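Local coordinates for nicotinate-nucleotide--dimethylbenzimidazole phosphoribosyltransferase (Thermus thermophilus HB8, PDB 1WX1) that catalyses transfer of the phosphoribosyl group from nicotinate mononucleotide to 5,6-dimethylbenzimidazole, giving alpha-ribazole 5'-phosphate for the lower ligand of cobalamin, at the interface of chains A and B. Numbering follows the deposited sequence. Chains: chain A/B, nicotinate-nucleotide--dimethylbenzimidazole phosphoribosyltransferase.

Contact 1: the interface of chains A and B. Residues chain A 17, 324-325, 330, 332; chain B 74, 77, 82-84.
A:Thr17 and B:Asn77 meet tip to tip where two copies of the enzyme join. The site probably holds the C-terminal segment of chain A to chain B. The hydroxyl OG1 of A:Thr17 is 3.0 Å from the amide oxygen OD1 of B:Asn77. OG1 lies in the plane of the asparagine amide, with a C=O...donor angle of 152°. With CG anti to the backbone N (chi1 -168°), the amide points at chain A. ND2 of B:Asn77 passes CB of A:Ala330 at 3.8 Å. OG1 of A:Thr17 is also 3.1 Å from A:Ala325 O, tilted from that carbonyl plane. Its one hydrogen must be shared or go to one oxygen, so either link may be partial. A:Ala325 N donates to B:Gly82 O at 2.8 Å, almost straight. A:Met324 lies over the start of helix 84-91 of chain B. Its bend at chi3 (67°) turns CE towards B:Ala84 N, while SD of A:Met324 touches CB of B:Ala84 at 3.6 Å. Water 1 links B:Ala84 N (2.9 Å) to A:Thr17 O (2.8 Å). SD of B:Met74 touches both CB of A:Thr17 and CG2 of A:Val332, and its side chain runs obliquely to the valine. The site joins the A:Thr17 loop and C-terminal segment of chain A to helix 69-80, the following loop and the first turn of helix 84-91 in chain B.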
loop_
_atom_site.group_PDB
_atom_site.type_symbol
_atom_site.label_atom_id
_atom_site.label_comp_id
_atom_site.label_asym_id
_atom_site.label_seq_id
_atom_site.Cartn_x
_atom_site.Cartn_y
_atom_site.Cartn_z
ATOM N N THR A 17 -17.053 -12.077 8.516
ATOM C CA THR A 17 -17.891 -10.973 8.969
ATOM C C THR A 17 -17.640 -9.641 8.271
ATOM O O THR A 17 -17.005 -8.738 8.818
ATOM C CB THR A 17 -17.775 -10.776 10.500
ATOM O OG1 THR A 17 -16.396 -10.671 10.875
ATOM C CG2 THR A 17 -18.410 -11.957 11.232
ATOM N N MET A 324 -10.158 -13.734 10.249
ATOM C CA MET A 324 -11.337 -13.044 10.762
ATOM C C MET A 324 -12.343 -14.115 11.160
ATOM O O MET A 324 -12.224 -15.272 10.752
ATOM C CB MET A 324 -11.988 -12.176 9.684
ATOM C CG MET A 324 -11.285 -10.875 9.367
ATOM S SD MET A 324 -12.058 -10.107 7.932
ATOM C CE MET A 324 -13.686 -9.697 8.591
ATOM N N ALA A 325 -13.336 -13.726 11.948
ATOM C CA ALA A 325 -14.375 -14.660 12.360
ATOM C C ALA A 325 -15.443 -14.681 11.272
ATOM O O ALA A 325 -15.626 -13.691 10.557
ATOM C CB ALA A 325 -14.989 -14.207 13.674
ATOM N N ALA A 330 -18.894 -15.550 14.881
ATOM C CA ALA A 330 -19.042 -14.333 15.673
ATOM C C ALA A 330 -20.466 -14.062 16.137
ATOM O O ALA A 330 -20.681 -13.225 17.008
ATOM C CB ALA A 330 -18.526 -13.134 14.880
ATOM N N VAL A 332 -22.994 -12.951 14.140
ATOM C CA VAL A 332 -23.428 -11.732 13.471
ATOM C C VAL A 332 -24.514 -12.123 12.475
ATOM O O VAL A 332 -24.359 -13.103 11.747
ATOM C CB VAL A 332 -22.251 -11.055 12.713
ATOM C CG1 VAL A 332 -22.741 -9.810 11.974
ATOM C CG2 VAL A 332 -21.151 -10.682 13.691
ATOM N N MET B 74 -21.230 -6.440 15.781
ATOM C CA MET B 74 -19.892 -6.177 15.266
ATOM C C MET B 74 -18.996 -5.553 16.331
ATOM O O MET B 74 -17.792 -5.809 16.361
ATOM C CB MET B 74 -19.959 -5.276 14.029
ATOM C CG MET B 74 -20.338 -6.021 12.751
ATOM S SD MET B 74 -19.157 -7.348 12.302
ATOM C CE MET B 74 -17.792 -6.393 11.690
ATOM N N ASN B 77 -17.713 -8.198 18.140
ATOM C CA ASN B 77 -16.756 -8.870 17.271
ATOM C C ASN B 77 -15.409 -8.149 17.413
ATOM O O ASN B 77 -14.361 -8.789 17.504
ATOM C CB ASN B 77 -17.252 -8.808 15.822
ATOM C CG ASN B 77 -16.476 -9.718 14.887
ATOM O OD1 ASN B 77 -16.599 -9.611 13.667
ATOM N ND2 ASN B 77 -15.685 -10.624 15.450
ATOM N N GLY B 82 -12.267 -10.487 16.155
ATOM C CA GLY B 82 -12.648 -11.226 14.963
ATOM C C GLY B 82 -13.015 -10.422 13.727
ATOM O O GLY B 82 -13.376 -11.000 12.705
ATOM N N ALA B 83 -12.930 -9.099 13.803
ATOM C CA ALA B 83 -13.271 -8.263 12.657
ATOM C C ALA B 83 -12.037 -7.975 11.807
ATOM O O ALA B 83 -10.912 -8.248 12.217
ATOM C CB ALA B 83 -13.898 -6.958 13.129
ATOM N N ALA B 84 -12.259 -7.422 10.620
ATOM C CA ALA B 84 -11.167 -7.091 9.713
ATOM C C ALA B 84 -10.222 -6.058 10.334
ATOM O O ALA B 84 -9.003 -6.160 10.196
ATOM C CB ALA B 84 -11.730 -6.561 8.394
HETATM O O HOH W 1 -15.027 -6.965 9.792
#

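Contact 2: the interface of chains A and B. Residues chain A 23, 26, 314, 317, 321; chain B 88, 298, 300, 310.
B:Phe88 and B:Leu310 press against A:Ala317, A:Ile321, A:Leu23 and A:Leu26 in an apolar patch of helices and loops between two subunits of the CobT family. The methyl CB of A:Ala317 meets CD2 of B:Leu310 at 3.4 Å, a tight fit. CD2 of B:Leu310 also lies over the centre of the B:Phe88 ring, 3.6 Å above its plane. CD2 thus touches both the partner methyl and the ring of its own chain. Chain A meets the ring from several directions. CE1 of B:Phe88 lies 3.4 Å from A:Ala317 O and 3.7 Å from CG1 of A:Ile321, whose side chain runs obliquely to the ring. CD2 of A:Leu23 comes tip to tip towards CE2 of B:Phe88, at 4.0 Å. A:Leu26 points its CD1 at CD1 of B:Leu310, 3.5 Å away. CG of A:Leu26 meets CD1 of B:Leu298 at 3.9 Å. CD2 of B:Leu300 is 3.7 Å from CA of A:Leu23. Further out, A:Leu314 stands one turn before A:Ala317 and faces the backbone of B:Leu310. Helix 306-321 carries A:Leu314, A:Ala317 and A:Ile321, and in the other chain B:Leu310. B:Phe88 projects from helix 84-91. A:Leu26 comes from the first turn of helix 24-37, just after the loop that ends at A:Leu23.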
loop_
_atom_site.group_PDB
_atom_site.type_symbol
_atom_site.label_atom_id
_atom_site.label_comp_id
_atom_site.label_asym_id
_atom_site.label_seq_id
_atom_site.Cartn_x
_atom_site.Cartn_y
_atom_site.Cartn_z
ATOM N N LEU A 23 -13.456 -6.391 0.922
ATOM C CA LEU A 23 -12.021 -6.150 1.041
ATOM C C LEU A 23 -11.297 -6.167 -0.309
ATOM O O LEU A 23 -10.089 -6.392 -0.388
ATOM C CB LEU A 23 -11.403 -7.148 2.027
ATOM C CG LEU A 23 -11.839 -6.904 3.482
ATOM C CD1 LEU A 23 -11.214 -7.944 4.396
ATOM C CD2 LEU A 23 -11.432 -5.499 3.925
ATOM N N LEU A 26 -7.607 -7.407 -2.095
ATOM C CA LEU A 26 -6.866 -8.130 -1.069
ATOM C C LEU A 26 -7.450 -9.515 -0.816
ATOM O O LEU A 26 -6.750 -10.407 -0.340
ATOM C CB LEU A 26 -6.826 -7.331 0.237
ATOM C CG LEU A 26 -6.003 -6.040 0.217
ATOM C CD1 LEU A 26 -5.967 -5.430 1.616
ATOM C CD2 LEU A 26 -4.584 -6.338 -0.268
ATOM N N LEU A 314 1.113 -5.317 2.948
ATOM C CA LEU A 314 -0.199 -5.574 2.360
ATOM C C LEU A 314 -0.415 -7.075 2.235
ATOM O O LEU A 314 -1.518 -7.571 2.467
ATOM C CB LEU A 314 -0.323 -4.925 0.981
ATOM C CG LEU A 314 -0.364 -3.401 0.942
ATOM C CD1 LEU A 314 -0.542 -2.945 -0.504
ATOM C CD2 LEU A 314 -1.518 -2.895 1.804
ATOM N N ALA A 317 -1.286 -8.377 5.636
ATOM C CA ALA A 317 -2.652 -7.990 5.974
ATOM C C ALA A 317 -3.635 -8.913 5.268
ATOM O O ALA A 317 -4.613 -9.367 5.859
ATOM C CB ALA A 317 -2.903 -6.550 5.554
ATOM N N ILE A 321 -6.793 -11.718 6.715
ATOM C CA ILE A 321 -8.224 -11.645 6.424
ATOM C C ILE A 321 -8.912 -12.959 6.765
ATOM O O ILE A 321 -9.988 -12.971 7.363
ATOM C CB ILE A 321 -8.497 -11.326 4.931
ATOM C CG1 ILE A 321 -8.042 -9.903 4.608
ATOM C CG2 ILE A 321 -9.988 -11.472 4.631
ATOM C CD1 ILE A 321 -8.132 -9.545 3.133
ATOM N N PHE B 88 -6.128 -6.402 10.488
ATOM C CA PHE B 88 -5.232 -5.471 9.819
ATOM C C PHE B 88 -4.373 -4.751 10.851
ATOM O O PHE B 88 -3.190 -4.513 10.620
ATOM C CB PHE B 88 -6.018 -4.451 8.990
ATOM C CG PHE B 88 -6.608 -5.019 7.729
ATOM C CD1 PHE B 88 -6.270 -6.299 7.299
ATOM C CD2 PHE B 88 -7.482 -4.265 6.957
ATOM C CE1 PHE B 88 -6.797 -6.819 6.120
ATOM C CE2 PHE B 88 -8.015 -4.775 5.778
ATOM C CZ PHE B 88 -7.668 -6.057 5.356
ATOM N N LEU B 298 -7.374 -0.257 -3.482
ATOM C CA LEU B 298 -7.569 -1.697 -3.530
ATOM C C LEU B 298 -9.022 -2.120 -3.681
ATOM O O LEU B 298 -9.363 -3.282 -3.461
ATOM C CB LEU B 298 -6.968 -2.314 -2.264
ATOM C CG LEU B 298 -5.465 -2.044 -2.106
ATOM C CD1 LEU B 298 -5.014 -2.379 -0.690
ATOM C CD2 LEU B 298 -4.693 -2.864 -3.140
ATOM N N LEU B 300 -11.507 -1.326 -1.835
ATOM C CA LEU B 300 -12.051 -1.671 -0.527
ATOM C C LEU B 300 -13.362 -0.926 -0.303
ATOM O O LEU B 300 -13.536 0.193 -0.782
ATOM C CB LEU B 300 -11.066 -1.296 0.587
ATOM C CG LEU B 300 -9.643 -1.867 0.516
ATOM C CD1 LEU B 300 -8.891 -1.477 1.777
ATOM C CD2 LEU B 300 -9.683 -3.378 0.372
ATOM N N LEU B 310 -4.357 -0.005 6.952
ATOM C CA LEU B 310 -3.557 -0.633 5.903
ATOM C C LEU B 310 -2.486 0.309 5.371
ATOM O O LEU B 310 -1.441 -0.133 4.900
ATOM C CB LEU B 310 -4.439 -1.053 4.726
ATOM C CG LEU B 310 -5.295 -2.304 4.885
ATOM C CD1 LEU B 310 -6.098 -2.526 3.609
ATOM C CD2 LEU B 310 -4.394 -3.500 5.169
#

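Contact 3: the interface of chains A and B. Residues chain A 19, 21-24; chain B 279, 299-302.
B:Arg279 reaches across to the backbone of A:Arg21, and several of the polar contacts involve it. NH2 of B:Arg279 donates to A:Arg21 O at 2.6 Å. That oxygen lies in the guanidinium plane, while the donor is tilted 31° from the carbonyl plane. Backbone to backbone, B:Ala301 N donates to A:Ala22 O at 2.8 Å. Within chain B, a salt bridge runs from B:Arg279 NE to B:Asp299 OD1 at 2.7 Å. NE meets the carboxylate from above its plane. NH2 of B:Arg279 bonds B:Asp299 O as well, at 2.8 Å. This side-on, two-nitrogen grip and the bend at chi3 (-47°) set the direction of the guanidinium. The methyl of B:Ala301 covers one of its faces. NH1 of A:Arg21 and NH1 of B:Arg279 are 4.6 Å apart, so some repulsion is possible. The apolar contacts centre on B:Leu302, whose CG is anti to the backbone N (chi1 179°). Its two branches divide. CD1 of B:Leu302 meets CD of A:Pro19 at 3.4 Å, tightly and nearly at right angles. CD2 of B:Leu302 meets CD2 of A:Leu23 at 3.5 Å, and CB faces the methyl of A:Ala22. The site docks the chain A loop before helix 24-37 onto chain B segment 299-302, and so probably helps hold the dimer together.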
loop_
_atom_site.group_PDB
_atom_site.type_symbol
_atom_site.label_atom_id
_atom_site.label_comp_id
_atom_site.label_asym_id
_atom_site.label_seq_id
_atom_site.Cartn_x
_atom_site.Cartn_y
_atom_site.Cartn_z
ATOM N N PRO A 19 -19.273 -7.436 4.319
ATOM C CA PRO A 19 -20.026 -7.554 3.065
ATOM C C PRO A 19 -19.205 -8.298 2.016
ATOM O O PRO A 19 -17.976 -8.235 2.020
ATOM C CB PRO A 19 -20.277 -6.097 2.671
ATOM C CG PRO A 19 -20.263 -5.371 3.991
ATOM C CD PRO A 19 -19.107 -6.024 4.705
ATOM N N ARG A 21 -17.046 -9.219 -0.999
ATOM C CA ARG A 21 -16.128 -8.417 -1.800
ATOM C C ARG A 21 -15.762 -7.095 -1.136
ATOM O O ARG A 21 -15.172 -6.232 -1.772
ATOM C CB ARG A 21 -16.753 -8.144 -3.174
ATOM C CG ARG A 21 -17.103 -9.424 -3.923
ATOM C CD ARG A 21 -18.034 -9.183 -5.134
ATOM N NE ARG A 21 -19.434 -9.505 -4.840
ATOM C CZ ARG A 21 -20.417 -8.616 -4.639
ATOM N NH1 ARG A 21 -20.202 -7.297 -4.691
ATOM N NH2 ARG A 21 -21.646 -9.053 -4.377
ATOM N N ALA A 22 -16.094 -6.944 0.143
ATOM C CA ALA A 22 -15.801 -5.699 0.857
ATOM C C ALA A 22 -14.311 -5.377 0.986
ATOM O O ALA A 22 -13.941 -4.217 1.140
ATOM C CB ALA A 22 -16.447 -5.721 2.248
ATOM N N LEU A 23 -13.456 -6.391 0.922
ATOM C CA LEU A 23 -12.021 -6.150 1.041
ATOM C C LEU A 23 -11.297 -6.167 -0.309
ATOM O O LEU A 23 -10.089 -6.392 -0.388
ATOM C CB LEU A 23 -11.403 -7.148 2.027
ATOM C CG LEU A 23 -11.839 -6.904 3.482
ATOM C CD1 LEU A 23 -11.214 -7.944 4.396
ATOM C CD2 LEU A 23 -11.432 -5.499 3.925
ATOM N N GLY A 24 -12.068 -5.913 -1.363
ATOM C CA GLY A 24 -11.545 -5.838 -2.719
ATOM C C GLY A 24 -10.461 -6.790 -3.191
ATOM O O GLY A 24 -10.536 -8.002 -2.987
ATOM N N ARG B 279 -14.451 2.211 -2.650
ATOM C CA ARG B 279 -15.260 1.952 -3.830
ATOM C C ARG B 279 -16.484 2.866 -3.825
ATOM O O ARG B 279 -17.157 3.032 -4.845
ATOM C CB ARG B 279 -15.709 0.498 -3.836
ATOM C CG ARG B 279 -16.455 0.080 -5.077
ATOM C CD ARG B 279 -17.021 -1.302 -4.873
ATOM N NE ARG B 279 -16.010 -2.188 -4.314
ATOM C CZ ARG B 279 -16.279 -3.315 -3.668
ATOM N NH1 ARG B 279 -17.535 -3.705 -3.495
ATOM N NH2 ARG B 279 -15.288 -4.045 -3.180
ATOM N N ASP B 299 -9.872 -1.174 -4.066
ATOM C CA ASP B 299 -11.290 -1.448 -4.248
ATOM C C ASP B 299 -11.935 -1.918 -2.948
ATOM O O ASP B 299 -12.802 -2.792 -2.952
ATOM C CB ASP B 299 -11.486 -2.499 -5.346
ATOM C CG ASP B 299 -12.946 -2.710 -5.698
ATOM O OD1 ASP B 299 -13.708 -1.719 -5.687
ATOM O OD2 ASP B 299 -13.330 -3.862 -5.995
ATOM N N LEU B 300 -11.507 -1.326 -1.835
ATOM C CA LEU B 300 -12.051 -1.671 -0.527
ATOM C C LEU B 300 -13.362 -0.926 -0.303
ATOM O O LEU B 300 -13.536 0.193 -0.782
ATOM C CB LEU B 300 -11.066 -1.296 0.587
ATOM C CG LEU B 300 -9.643 -1.867 0.516
ATOM C CD1 LEU B 300 -8.891 -1.477 1.777
ATOM C CD2 LEU B 300 -9.683 -3.378 0.372
ATOM N N ALA B 301 -14.275 -1.548 0.435
ATOM C CA ALA B 301 -15.565 -0.935 0.732
ATOM C C ALA B 301 -16.109 -1.514 2.036
ATOM O O ALA B 301 -17.249 -1.978 2.088
ATOM C CB ALA B 301 -16.534 -1.202 -0.406
ATOM N N LEU B 302 -15.297 -1.479 3.089
ATOM C CA LEU B 302 -15.715 -2.035 4.371
ATOM C C LEU B 302 -15.837 -1.037 5.516
ATOM O O LEU B 302 -16.766 -1.127 6.320
ATOM C CB LEU B 302 -14.756 -3.159 4.788
ATOM C CG LEU B 302 -15.015 -3.860 6.125
ATOM C CD1 LEU B 302 -16.418 -4.457 6.141
ATOM C CD2 LEU B 302 -13.977 -4.950 6.334
#

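The contacts form part of one two-fold symmetric interface, and each has a twin with the chains exchanged. Contact 2 and contact 3 are neighbours, with centres about 9 Å apart, and share A:Leu23 and B:Leu300. Contact 1 lies about 15 Å from each. Helix 84-91 of chain B serves contact 1 and contact 2. The chain A stretch from A:Thr17 to A:Leu26 runs through all three. The centres lie about 23 Å (contact 2) to 37 Å (contact 1) from A:Glu304, the predicted proton acceptor. The contacts probably help hold the dimer. Segment 299-302 of chain B runs up to B:Glu304, so the interface could help place that residue.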